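Local coordinates for putative sugar binding protein (Geobacillus stearothermophilus, PDB 6GUQ) that binds a hexose sugar in the cleft between its two lobes and probably serves as the receptor of a bacterial carbohydrate uptake system, at residues P37-N42 with P68-I73; N42-L47 with Q267-M272; I92-T97 with A165-L170; S193-V198 with G219-D224. All coordinates share one frame; numbering follows the deposited sequence.

Contact 1: residues P37-N42 with P68-I73; sequences PEELDN and PRQANI. With BGC (beta-D-glucopyranose), chain B.
E39 and A71 join two strand-to-helix loops of a periplasmic binding protein fold, at the sugar cleft. Loop 37-42 follows strand 32-36 and loop 68-73 follows strand 62-65, its parallel neighbour in the sheet. Each loop leads into a helix, capped by the asparagine at its end, N42 or N72.

The E39 side chain runs alongside the second loop. With CG anti to the backbone N (chi1 171°) and the chain extended, its carboxylate reaches the backbone of A71. E39 OE1 accepts from A71 N at 2.8 Å, using its anti lone pair, with 156° at the hydrogen. On the way, E39 CG passes 3.2 Å from R69 O. With a leucine in place of E39, A71 N would probably lose its acceptor and this side of the loop pair would be held less firmly.

A backbone bond ties the loops a second time: L40 N donates to P68 O at 2.7 Å. The same oxygen takes a CA-H...O contact from E39 CA at 3.4 Å. A matching contact runs from A71 CA to E38 O. P68 also packs its CD on P37 O.

This loop carries two residues that bind the sugar, on the side turned from 68-73. N42 ND2 donates to glucose O6 at 3.0 Å. E38 OE1 receives a hydrogen bond from Q94 NE2. The extended E38 side chain, with CG anti to the backbone N, brings this oxygen to a second donor: E38 OE1 accepts from glucose O4 at 2.6 Å.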
# COMPACT_ATOMS: atom_id res chain seq x y z
N PRO A 37 -7.84 -0.16 -9.35
CA PRO A 37 -6.60 -0.46 -8.61
C PRO A 37 -5.40 0.32 -9.15
O PRO A 37 -5.44 0.91 -10.23
CB PRO A 37 -6.40 -1.95 -8.85
CG PRO A 37 -6.93 -2.13 -10.23
CD PRO A 37 -8.17 -1.24 -10.30
N GLU A 38 -4.30 0.28 -8.38
CA GLU A 38 -3.05 0.89 -8.85
C GLU A 38 -2.49 0.16 -10.07
O GLU A 38 -1.83 0.77 -10.92
CB GLU A 38 -2.00 0.91 -7.72
CG GLU A 38 -0.71 1.69 -8.05
CD GLU A 38 0.10 2.14 -6.81
OE1 GLU A 38 -0.24 1.72 -5.68
OE2 GLU A 38 1.09 2.90 -6.96
N GLU A 39 -2.76 -1.15 -10.18
CA GLU A 39 -2.28 -2.00 -11.26
C GLU A 39 -3.14 -3.25 -11.25
O GLU A 39 -3.36 -3.85 -10.20
CB GLU A 39 -0.79 -2.33 -11.08
CG GLU A 39 -0.21 -3.38 -12.02
CD GLU A 39 1.32 -3.40 -12.01
OE1 GLU A 39 1.95 -2.35 -12.30
OE2 GLU A 39 1.89 -4.46 -11.70
N LEU A 40 -3.62 -3.64 -12.43
CA LEU A 40 -4.72 -4.61 -12.52
C LEU A 40 -4.37 -5.92 -11.81
O LEU A 40 -5.04 -6.31 -10.85
CB LEU A 40 -5.07 -4.84 -13.99
CG LEU A 40 -6.48 -5.35 -14.35
CD1 LEU A 40 -6.55 -5.65 -15.84
CD2 LEU A 40 -6.89 -6.59 -13.56
N ASP A 41 -3.33 -6.62 -12.27
CA ASP A 41 -3.05 -7.98 -11.81
C ASP A 41 -2.06 -8.03 -10.63
O ASP A 41 -1.58 -9.12 -10.28
CB ASP A 41 -2.55 -8.85 -12.97
CG ASP A 41 -2.65 -10.36 -12.66
OD1 ASP A 41 -3.69 -10.81 -12.13
OD2 ASP A 41 -1.67 -11.09 -12.95
N ASN A 42 -1.77 -6.89 -10.01
CA ASN A 42 -0.98 -6.89 -8.78
C ASN A 42 -1.64 -7.76 -7.70
O ASN A 42 -2.85 -7.69 -7.48
CB ASN A 42 -0.80 -5.45 -8.28
CG ASN A 42 -0.02 -5.37 -6.99
OD1 ASN A 42 -0.56 -5.67 -5.91
ND2 ASN A 42 1.25 -4.98 -7.07
N PRO A 68 -5.03 0.14 -14.71
CA PRO A 68 -3.93 -0.05 -15.68
C PRO A 68 -3.33 -1.45 -15.60
O PRO A 68 -3.21 -2.04 -14.52
CB PRO A 68 -2.90 1.01 -15.27
CG PRO A 68 -3.67 2.01 -14.43
CD PRO A 68 -4.76 1.24 -13.76
N ARG A 69 -2.97 -2.00 -16.77
CA ARG A 69 -2.12 -3.20 -16.82
C ARG A 69 -0.84 -2.97 -16.03
O ARG A 69 -0.43 -3.82 -15.22
CB ARG A 69 -1.78 -3.57 -18.26
CG ARG A 69 -2.96 -3.82 -19.19
CD ARG A 69 -2.83 -5.14 -19.96
NE ARG A 69 -4.13 -5.60 -20.49
CZ ARG A 69 -4.61 -5.30 -21.70
NH1 ARG A 69 -3.91 -4.54 -22.54
NH2 ARG A 69 -5.80 -5.77 -22.07
N GLN A 70 -0.23 -1.81 -16.22
CA GLN A 70 1.03 -1.46 -15.59
C GLN A 70 0.89 -0.10 -14.93
O GLN A 70 0.43 0.86 -15.56
CB GLN A 70 2.17 -1.44 -16.60
CG GLN A 70 3.52 -1.14 -16.00
CD GLN A 70 4.46 -0.55 -17.02
OE1 GLN A 70 5.67 -0.46 -16.77
NE2 GLN A 70 3.93 -0.13 -18.16
N ALA A 71 1.30 -0.03 -13.66
CA ALA A 71 1.05 1.16 -12.85
C ALA A 71 1.66 2.38 -13.52
O ALA A 71 2.86 2.42 -13.80
CB ALA A 71 1.60 0.99 -11.44
N ASN A 72 0.80 3.35 -13.81
CA ASN A 72 1.17 4.50 -14.62
C ASN A 72 0.16 5.59 -14.31
O ASN A 72 -1.05 5.38 -14.45
CB ASN A 72 1.17 4.15 -16.11
CG ASN A 72 1.19 5.37 -16.99
OD1 ASN A 72 0.23 5.66 -17.71
ND2 ASN A 72 2.30 6.12 -16.93
N ILE A 73 0.67 6.75 -13.89
CA ILE A 73 -0.20 7.79 -13.35
C ILE A 73 -1.08 8.39 -14.45
O ILE A 73 -2.23 8.77 -14.19
CB ILE A 73 0.65 8.86 -12.65
CG1 ILE A 73 -0.21 10.08 -12.32
CG2 ILE A 73 1.89 9.22 -13.50
CD1 ILE A 73 0.44 11.01 -11.36
C2 BGC B . -0.07 -0.79 -1.14
C3 BGC B . -0.69 -0.60 -2.48
C4 BGC B . 0.33 -0.90 -3.54
C5 BGC B . 0.85 -2.31 -3.43
C6 BGC B . 1.93 -2.47 -4.45
C1 BGC B . 0.55 -2.17 -0.97
O1 BGC B . 1.33 -2.15 0.14
O2 BGC B . -1.01 -0.62 -0.06
O3 BGC B . -1.00 0.80 -2.65
O4 BGC B . -0.20 -0.76 -4.85
O5 BGC B . 1.43 -2.55 -2.11
O6 BGC B . 2.28 -3.82 -4.51

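Contact 2: residues N42-L47 with Q267-M272. With BGC (beta-D-glucopyranose), chain B.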
# COMPACT_ATOMS: atom_id res chain seq x y z
N ASN A 42 -1.77 -6.89 -10.01
CA ASN A 42 -0.98 -6.89 -8.78
C ASN A 42 -1.64 -7.76 -7.70
O ASN A 42 -2.85 -7.69 -7.48
CB ASN A 42 -0.80 -5.45 -8.28
CG ASN A 42 -0.02 -5.37 -6.99
OD1 ASN A 42 -0.56 -5.67 -5.91
ND2 ASN A 42 1.25 -4.98 -7.07
N ASP A 43 -0.82 -8.59 -7.03
CA ASP A 43 -1.32 -9.62 -6.11
C ASP A 43 -2.15 -9.03 -4.97
O ASP A 43 -3.16 -9.61 -4.56
CB ASP A 43 -0.16 -10.42 -5.51
CG ASP A 43 0.70 -11.14 -6.56
OD1 ASP A 43 1.54 -10.48 -7.23
OD2 ASP A 43 0.55 -12.38 -6.68
N TYR A 44 -1.70 -7.90 -4.41
CA TYR A 44 -2.40 -7.26 -3.30
C TYR A 44 -3.78 -6.75 -3.73
O TYR A 44 -4.78 -6.96 -3.04
CB TYR A 44 -1.52 -6.13 -2.74
CG TYR A 44 -2.19 -5.14 -1.80
CD1 TYR A 44 -2.89 -4.04 -2.31
CD2 TYR A 44 -2.10 -5.26 -0.41
CE1 TYR A 44 -3.50 -3.12 -1.47
CE2 TYR A 44 -2.71 -4.34 0.44
CZ TYR A 44 -3.41 -3.27 -0.10
OH TYR A 44 -4.01 -2.34 0.72
N TRP A 45 -3.85 -6.10 -4.90
CA TRP A 45 -5.11 -5.58 -5.41
C TRP A 45 -6.10 -6.68 -5.72
O TRP A 45 -7.32 -6.47 -5.61
CB TRP A 45 -4.84 -4.70 -6.63
CG TRP A 45 -4.35 -3.40 -6.17
CD1 TRP A 45 -3.08 -2.94 -6.21
CD2 TRP A 45 -5.13 -2.39 -5.52
NE1 TRP A 45 -3.01 -1.68 -5.65
CE2 TRP A 45 -4.26 -1.32 -5.22
CE3 TRP A 45 -6.48 -2.28 -5.17
CZ2 TRP A 45 -4.70 -0.16 -4.59
CZ3 TRP A 45 -6.91 -1.12 -4.55
CH2 TRP A 45 -6.02 -0.08 -4.26
N ARG A 46 -5.62 -7.87 -6.08
CA ARG A 46 -6.53 -9.00 -6.27
C ARG A 46 -7.25 -9.36 -4.98
O ARG A 46 -8.39 -9.83 -5.02
CB ARG A 46 -5.78 -10.21 -6.83
CG ARG A 46 -5.32 -10.01 -8.27
CD ARG A 46 -6.47 -9.58 -9.16
NE ARG A 46 -6.11 -9.57 -10.58
CZ ARG A 46 -6.99 -9.41 -11.57
NH1 ARG A 46 -8.28 -9.25 -11.30
NH2 ARG A 46 -6.58 -9.41 -12.83
N LEU A 47 -6.60 -9.15 -3.83
CA LEU A 47 -7.30 -9.37 -2.56
C LEU A 47 -8.35 -8.29 -2.33
O LEU A 47 -9.45 -8.58 -1.84
CB LEU A 47 -6.29 -9.41 -1.42
CG LEU A 47 -5.47 -10.71 -1.33
CD1 LEU A 47 -4.20 -10.48 -0.51
CD2 LEU A 47 -6.32 -11.84 -0.73
N GLN A 267 -1.67 -5.46 6.48
CA GLN A 267 -2.82 -4.68 6.03
C GLN A 267 -4.00 -5.61 5.82
O GLN A 267 -3.89 -6.84 5.89
CB GLN A 267 -2.56 -3.93 4.72
CG GLN A 267 -1.46 -2.91 4.80
CD GLN A 267 -1.48 -1.93 3.64
OE1 GLN A 267 -2.04 -0.83 3.76
NE2 GLN A 267 -0.89 -2.33 2.51
N GLU A 268 -5.16 -5.00 5.56
CA GLU A 268 -6.42 -5.73 5.38
C GLU A 268 -7.00 -5.41 4.01
O GLU A 268 -8.00 -4.69 3.90
CB GLU A 268 -7.40 -5.39 6.50
CG GLU A 268 -7.00 -5.92 7.87
CD GLU A 268 -6.84 -7.44 7.89
OE1 GLU A 268 -5.95 -7.95 8.61
OE2 GLU A 268 -7.63 -8.12 7.18
N PRO A 269 -6.40 -5.94 2.94
CA PRO A 269 -6.90 -5.59 1.59
C PRO A 269 -8.28 -6.14 1.30
O PRO A 269 -9.07 -5.47 0.63
CB PRO A 269 -5.82 -6.17 0.66
CG PRO A 269 -5.18 -7.25 1.45
CD PRO A 269 -5.20 -6.79 2.88
N TYR A 270 -8.61 -7.34 1.79
CA TYR A 270 -9.96 -7.86 1.59
C TYR A 270 -10.99 -7.01 2.32
O TYR A 270 -11.99 -6.57 1.73
CB TYR A 270 -10.04 -9.32 2.05
CG TYR A 270 -11.42 -9.96 1.89
CD1 TYR A 270 -12.44 -9.72 2.83
CD2 TYR A 270 -11.71 -10.80 0.82
CE1 TYR A 270 -13.70 -10.29 2.69
CE2 TYR A 270 -12.98 -11.37 0.67
CZ TYR A 270 -13.96 -11.12 1.61
OH TYR A 270 -15.20 -11.69 1.47
N GLU A 271 -10.75 -6.74 3.61
CA GLU A 271 -11.74 -5.99 4.37
C GLU A 271 -11.85 -4.55 3.88
O GLU A 271 -12.93 -3.97 3.93
CB GLU A 271 -11.41 -6.03 5.88
CG GLU A 271 -11.37 -7.45 6.46
CD GLU A 271 -12.74 -8.12 6.63
OE1 GLU A 271 -12.76 -9.35 6.88
OE2 GLU A 271 -13.79 -7.43 6.50
N MET A 272 -10.77 -3.96 3.38
CA MET A 272 -10.96 -2.61 2.88
C MET A 272 -11.63 -2.60 1.51
O MET A 272 -12.33 -1.65 1.18
CB MET A 272 -9.63 -1.82 2.88
CG MET A 272 -8.60 -2.14 1.83
SD MET A 272 -7.16 -1.01 1.98
CE MET A 272 -6.13 -1.82 3.22
C2 BGC B . -0.07 -0.79 -1.14
C3 BGC B . -0.69 -0.60 -2.48
C4 BGC B . 0.33 -0.90 -3.54
C5 BGC B . 0.85 -2.31 -3.43
C6 BGC B . 1.93 -2.47 -4.45
C1 BGC B . 0.55 -2.17 -0.97
O1 BGC B . 1.33 -2.15 0.14
O2 BGC B . -1.01 -0.62 -0.06
O3 BGC B . -1.00 0.80 -2.65
O4 BGC B . -0.20 -0.76 -4.85
O5 BGC B . 1.43 -2.55 -2.11
O6 BGC B . 2.28 -3.82 -4.51
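Y44 and P269 meet where two helices begin beside the sugar pocket, helix 43-59 and helix 269-284. The Y44 ring lies between protein and ligand. P269 CB forms a CH-pi contact over one face, 4.0 Å from the ring centroid and 24° off the normal. Over the opposite face sits glucose C1, 3.9 Å above the plane of the Y44 ring. The ring is sent there by chi1 166°, which sets CG anti to the backbone N.

The phenol end is crossed by M272, whose CE lies 3.3 Å from Y44 OH. Q267 passes the ring at about a right angle, with its amide turned nearly parallel to the ring plane. Its NE2 donates to glucose O2 at 3.1 Å, almost straight at 174°. T133 holds Q267 OE1, and D247 shares the NE2 end, so the amide is fixed at both atoms.

Away from the sugar, L47 lies side by side with P269, CB to CG 3.8 Å. L47 O also takes a CA-H...O contact from Y270 CA at 3.5 Å.

N42 caps the first helix: its OD1 accepts from Y44 N at 2.9 Å and weakly from W45 N. W45 NE1 donates from the indole edge to glucose O4 at 3.1 Å. Aromatic residues at the face and rim of a sugar, with polar groups at its hydroxyls, are typical of carbohydrate sites in periplasmic binding proteins.

Contact 3: residues I92-T97 with A165-L170; sequences ITQGLT and AAHQQL. With BGC (beta-D-glucopyranose), chain B.
H167 and Q94 converge on glucose O3 from the two lobes. H167 NE2 donates to glucose O3 at 2.6 Å, with the oxygen at the ring edge and near its plane. Q94 NE2 lies 3.1 Å from glucose O3 and 3.6 Å from H167 NE2. The amide and imidazole planes stand 85° apart. Q94 is itself held by acidic partners, since its NE2 donates to E38 and to D119. Both of those residues bind the sugar as well, so Q94 sits beside the sugar and is tied to two residues that bind it.

Around the imidazole the fit continues. L96 CD1 approaches H167 CE1 obliquely at 3.7 Å and also touches A165 CB. Q168 NE2 sits over the centre of one ring face, 3.4 Å above the H167 plane. T220 and G161 donate to Q168 OE1 and hold that amide in place. The H167 chi1 of 57° puts CG between the backbone N and the carbonyl carbon, which turns the ring into the cleft.

Further out, the backbone joins the segments. L96 O accepts from A166 N at 2.8 Å, in the first turn of helix 166-179. The loop carbonyl thus meets an amide at the open amino end of that helix. A166 CB packs on the same oxygen at 3.3 Å. Strand 90-93 belongs to one lobe and helix 166-179 to the other. Direct contacts between the lobes beside a bound sugar are typical of the closed cleft of a two-lobed periplasmic binding protein.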
# COMPACT_ATOMS: atom_id res chain seq x y z
N ILE A 92 -14.64 4.22 -6.78
CA ILE A 92 -13.73 3.88 -5.69
C ILE A 92 -12.31 3.82 -6.26
O ILE A 92 -12.04 3.03 -7.17
CB ILE A 92 -14.11 2.56 -5.01
CG1 ILE A 92 -15.56 2.63 -4.53
CG2 ILE A 92 -13.16 2.25 -3.85
CD1 ILE A 92 -16.08 1.34 -3.94
N THR A 93 -11.41 4.64 -5.72
CA THR A 93 -10.06 4.77 -6.25
C THR A 93 -9.10 5.22 -5.16
O THR A 93 -9.51 5.82 -4.16
CB THR A 93 -10.01 5.79 -7.40
OG1 THR A 93 -8.67 5.86 -7.92
CG2 THR A 93 -10.41 7.16 -6.91
N GLN A 94 -7.82 4.93 -5.38
CA GLN A 94 -6.74 5.57 -4.64
C GLN A 94 -6.70 7.06 -4.93
O GLN A 94 -7.00 7.51 -6.04
CB GLN A 94 -5.37 4.99 -5.02
CG GLN A 94 -4.95 3.69 -4.38
CD GLN A 94 -3.72 3.09 -5.12
OE1 GLN A 94 -3.74 2.94 -6.35
NE2 GLN A 94 -2.66 2.78 -4.38
N GLY A 95 -6.25 7.83 -3.94
CA GLY A 95 -5.97 9.24 -4.15
C GLY A 95 -4.48 9.44 -4.24
O GLY A 95 -3.85 10.01 -3.35
N LEU A 96 -3.93 8.99 -5.37
CA LEU A 96 -2.52 8.61 -5.45
C LEU A 96 -1.59 9.80 -5.24
O LEU A 96 -0.64 9.72 -4.46
CB LEU A 96 -2.25 7.94 -6.79
CG LEU A 96 -1.19 6.85 -6.73
CD1 LEU A 96 -1.18 6.16 -5.37
CD2 LEU A 96 -1.50 5.86 -7.84
N THR A 97 -1.82 10.90 -5.96
CA THR A 97 -0.99 12.09 -5.81
C THR A 97 -1.87 13.32 -5.66
O THR A 97 -2.89 13.46 -6.35
CB THR A 97 -0.04 12.30 -7.00
OG1 THR A 97 -0.72 13.04 -8.01
CG2 THR A 97 0.42 10.96 -7.58
N ALA A 165 3.89 8.68 -4.93
CA ALA A 165 2.67 8.14 -4.37
C ALA A 165 2.53 8.57 -2.91
O ALA A 165 3.50 8.58 -2.15
CB ALA A 165 2.67 6.61 -4.50
N ALA A 166 1.30 8.94 -2.54
CA ALA A 166 1.08 9.62 -1.26
C ALA A 166 1.19 8.65 -0.09
O ALA A 166 1.68 9.03 0.99
CB ALA A 166 -0.30 10.30 -1.27
N HIS A 167 0.74 7.41 -0.27
CA HIS A 167 0.85 6.43 0.81
C HIS A 167 2.30 6.02 1.01
O HIS A 167 2.72 5.82 2.16
CB HIS A 167 -0.05 5.21 0.55
CG HIS A 167 0.19 4.49 -0.76
ND1 HIS A 167 0.66 5.12 -1.90
CD2 HIS A 167 -0.04 3.20 -1.11
CE1 HIS A 167 0.73 4.24 -2.88
NE2 HIS A 167 0.30 3.07 -2.43
N GLN A 168 3.06 5.93 -0.08
CA GLN A 168 4.47 5.58 0.02
C GLN A 168 5.24 6.63 0.80
O GLN A 168 6.02 6.31 1.70
CB GLN A 168 5.06 5.39 -1.38
CG GLN A 168 4.42 4.28 -2.17
CD GLN A 168 4.50 2.97 -1.43
OE1 GLN A 168 5.55 2.31 -1.40
NE2 GLN A 168 3.39 2.57 -0.83
N GLN A 169 5.03 7.91 0.46
CA GLN A 169 5.68 8.99 1.20
C GLN A 169 5.35 8.91 2.68
O GLN A 169 6.24 9.08 3.52
CB GLN A 169 5.25 10.35 0.66
CG GLN A 169 5.78 10.66 -0.72
CD GLN A 169 5.02 11.80 -1.36
OE1 GLN A 169 3.80 11.74 -1.48
NE2 GLN A 169 5.73 12.83 -1.78
N LEU A 170 4.07 8.67 3.02
CA LEU A 170 3.66 8.61 4.42
C LEU A 170 4.32 7.44 5.14
O LEU A 170 4.80 7.59 6.27
CB LEU A 170 2.12 8.54 4.53
CG LEU A 170 1.36 9.83 4.14
CD1 LEU A 170 -0.16 9.66 4.04
CD2 LEU A 170 1.65 10.98 5.10
C2 BGC B . -0.07 -0.79 -1.14
C3 BGC B . -0.69 -0.60 -2.48
C4 BGC B . 0.33 -0.90 -3.54
C5 BGC B . 0.85 -2.31 -3.43
C6 BGC B . 1.93 -2.47 -4.45
C1 BGC B . 0.55 -2.17 -0.97
O1 BGC B . 1.33 -2.15 0.14
O2 BGC B . -1.01 -0.62 -0.06
O3 BGC B . -1.00 0.80 -2.65
O4 BGC B . -0.20 -0.76 -4.85
O5 BGC B . 1.43 -2.55 -2.11
O6 BGC B . 2.28 -3.82 -4.51

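Contact 4: residues S193-V198 with G219-D224; sequences SHITRV and GTSALD. With BGC (beta-D-glucopyranose), chain B.
S193 and D224 form the tight, buried side of this contact. S193 OG donates to D224 OD1 at 2.6 Å, meeting it on the syn side and 22° out of the carboxylate plane. S193 OG sits between its backbone N and carbonyl carbon (chi1 66°), which points it at the carboxylate. The other oxygen belongs to its own loop. S221 OG, at 2.6 Å, and S221 N, at 2.9 Å, both reach D224 OD2 from the same face of its plane. With an alanine in place of D224, the hydroxyls of S193 and S221 would probably each lose an acceptor on the carboxylate and be freer to turn.

A water donates to D224 OD1 and to T196 O, and joins the acid to the turn before helix 197-210.

L223 fills the middle. Its CD1 packs 3.3 Å from I195 O, while CD2 lies over one face of the R197 guanidinium, 3.3 Å from NH1. Here the contact moves toward the surface. R197 is partly exposed, and its polar end turns to salt bridges with D43 and E251.

Toward the cleft the same loops touch the sugar. A222 N donates to glucose O5 at 2.9 Å, and I195 CG2 rests 3.6 Å from glucose C6. Loops at the carboxyl ends of parallel strands, here the two that flank strand 154-160, are typical of the alpha/beta lobes of the periplasmic binding protein fold.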
# COMPACT_ATOMS: atom_id res chain seq x y z
N SER A 193 10.87 1.09 -6.52
CA SER A 193 10.66 -0.20 -7.12
C SER A 193 9.55 -0.25 -8.12
O SER A 193 9.33 -1.23 -8.77
CB SER A 193 10.35 -1.21 -6.04
OG SER A 193 9.13 -0.95 -5.41
N HIS A 194 8.83 0.82 -8.25
CA HIS A 194 7.66 0.86 -9.13
C HIS A 194 6.78 -0.37 -8.95
O HIS A 194 6.16 -0.87 -9.90
CB HIS A 194 8.10 1.03 -10.59
CG HIS A 194 8.85 2.30 -10.83
ND1 HIS A 194 10.21 2.34 -11.03
CD2 HIS A 194 8.43 3.59 -10.86
CE1 HIS A 194 10.60 3.59 -11.19
NE2 HIS A 194 9.53 4.37 -11.09
N ILE A 195 6.73 -0.87 -7.71
CA ILE A 195 5.92 -1.98 -7.21
C ILE A 195 6.00 -3.26 -8.05
O ILE A 195 5.00 -3.97 -8.21
CB ILE A 195 4.44 -1.54 -6.98
CG1 ILE A 195 3.70 -1.16 -8.27
CG2 ILE A 195 4.37 -0.36 -5.98
CD1 ILE A 195 2.24 -1.41 -8.18
N THR A 196 7.19 -3.63 -8.51
CA THR A 196 7.44 -4.97 -9.04
C THR A 196 8.47 -5.71 -8.19
O THR A 196 9.26 -5.10 -7.47
CB THR A 196 7.92 -4.92 -10.49
OG1 THR A 196 9.22 -4.33 -10.54
CG2 THR A 196 6.94 -4.10 -11.34
N ARG A 197 8.39 -7.05 -8.22
CA ARG A 197 9.43 -7.86 -7.59
C ARG A 197 10.78 -7.59 -8.24
O ARG A 197 11.79 -7.37 -7.55
CB ARG A 197 9.11 -9.36 -7.71
CG ARG A 197 7.78 -9.78 -7.11
CD ARG A 197 7.30 -11.12 -7.71
NE ARG A 197 6.76 -12.03 -6.69
CZ ARG A 197 5.47 -12.15 -6.39
NH1 ARG A 197 4.55 -11.42 -7.03
NH2 ARG A 197 5.10 -13.01 -5.44
N VAL A 198 10.80 -7.56 -9.57
CA VAL A 198 12.06 -7.49 -10.32
C VAL A 198 12.80 -6.20 -10.00
O VAL A 198 14.01 -6.21 -9.75
CB VAL A 198 11.77 -7.63 -11.83
CG1 VAL A 198 12.94 -7.16 -12.64
CG2 VAL A 198 11.39 -9.08 -12.17
N GLY A 219 10.94 -2.22 3.33
CA GLY A 219 10.17 -2.15 2.10
C GLY A 219 8.79 -1.61 2.44
O GLY A 219 8.21 -2.01 3.46
N THR A 220 8.27 -0.70 1.60
CA THR A 220 7.05 0.02 1.93
C THR A 220 5.83 -0.38 1.10
O THR A 220 4.74 0.16 1.33
CB THR A 220 7.27 1.54 1.84
OG1 THR A 220 7.32 1.98 0.48
CG2 THR A 220 8.53 1.95 2.56
N SER A 221 5.96 -1.33 0.17
CA SER A 221 4.81 -1.84 -0.58
C SER A 221 4.88 -3.36 -0.67
O SER A 221 5.86 -3.99 -0.26
CB SER A 221 4.74 -1.19 -1.97
OG SER A 221 5.84 -1.56 -2.79
N ALA A 222 3.83 -3.96 -1.24
CA ALA A 222 3.57 -5.39 -1.01
C ALA A 222 4.66 -6.32 -1.56
O ALA A 222 4.85 -7.42 -1.03
CB ALA A 222 2.21 -5.76 -1.62
N LEU A 223 5.36 -5.92 -2.62
CA LEU A 223 6.33 -6.81 -3.26
C LEU A 223 7.79 -6.45 -2.97
O LEU A 223 8.70 -7.04 -3.57
CB LEU A 223 6.10 -6.81 -4.77
CG LEU A 223 4.73 -7.28 -5.27
CD1 LEU A 223 4.51 -6.91 -6.74
CD2 LEU A 223 4.61 -8.78 -5.05
N ASP A 224 8.04 -5.51 -2.05
CA ASP A 224 9.39 -4.97 -1.91
C ASP A 224 10.29 -5.91 -1.12
O ASP A 224 11.43 -6.18 -1.53
CB ASP A 224 9.33 -3.60 -1.24
CG ASP A 224 8.79 -2.53 -2.18
OD1 ASP A 224 8.92 -2.69 -3.43
OD2 ASP A 224 8.22 -1.55 -1.67
C2 BGC B . -0.07 -0.79 -1.14
C3 BGC B . -0.69 -0.60 -2.48
C4 BGC B . 0.33 -0.90 -3.54
C5 BGC B . 0.85 -2.31 -3.43
C6 BGC B . 1.93 -2.47 -4.45
C1 BGC B . 0.55 -2.17 -0.97
O1 BGC B . 1.33 -2.15 0.14
O2 BGC B . -1.01 -0.62 -0.06
O3 BGC B . -1.00 0.80 -2.65
O4 BGC B . -0.20 -0.76 -4.85
O5 BGC B . 1.43 -2.55 -2.11
O6 BGC B . 2.28 -3.82 -4.51
O HOH W 1 7.72 -4.02 -5.34

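In the fold
Contacts 3 and 4 are buried, while contacts 1 and 2 are partly buried, and contact 1 has exposed residues at its margin. All four touch the same glucose. Contacts 1 and 2 share N42, which ends the loop of one and caps the helix of the other. Their chemistry differs: contact 1 rests on one backbone bond and one carboxylate, contact 2 on aromatic and proline packing. Contact 1 ties loops of adjacent strands in one lobe; contact 4 ties loops of strands either side of 154-160 in the other, through a buried acid. Contact 3 spans the cleft. Further bridges join the contacts: D43 with R197 links 2 to 4, and Q168 with T220 links 3 to 4.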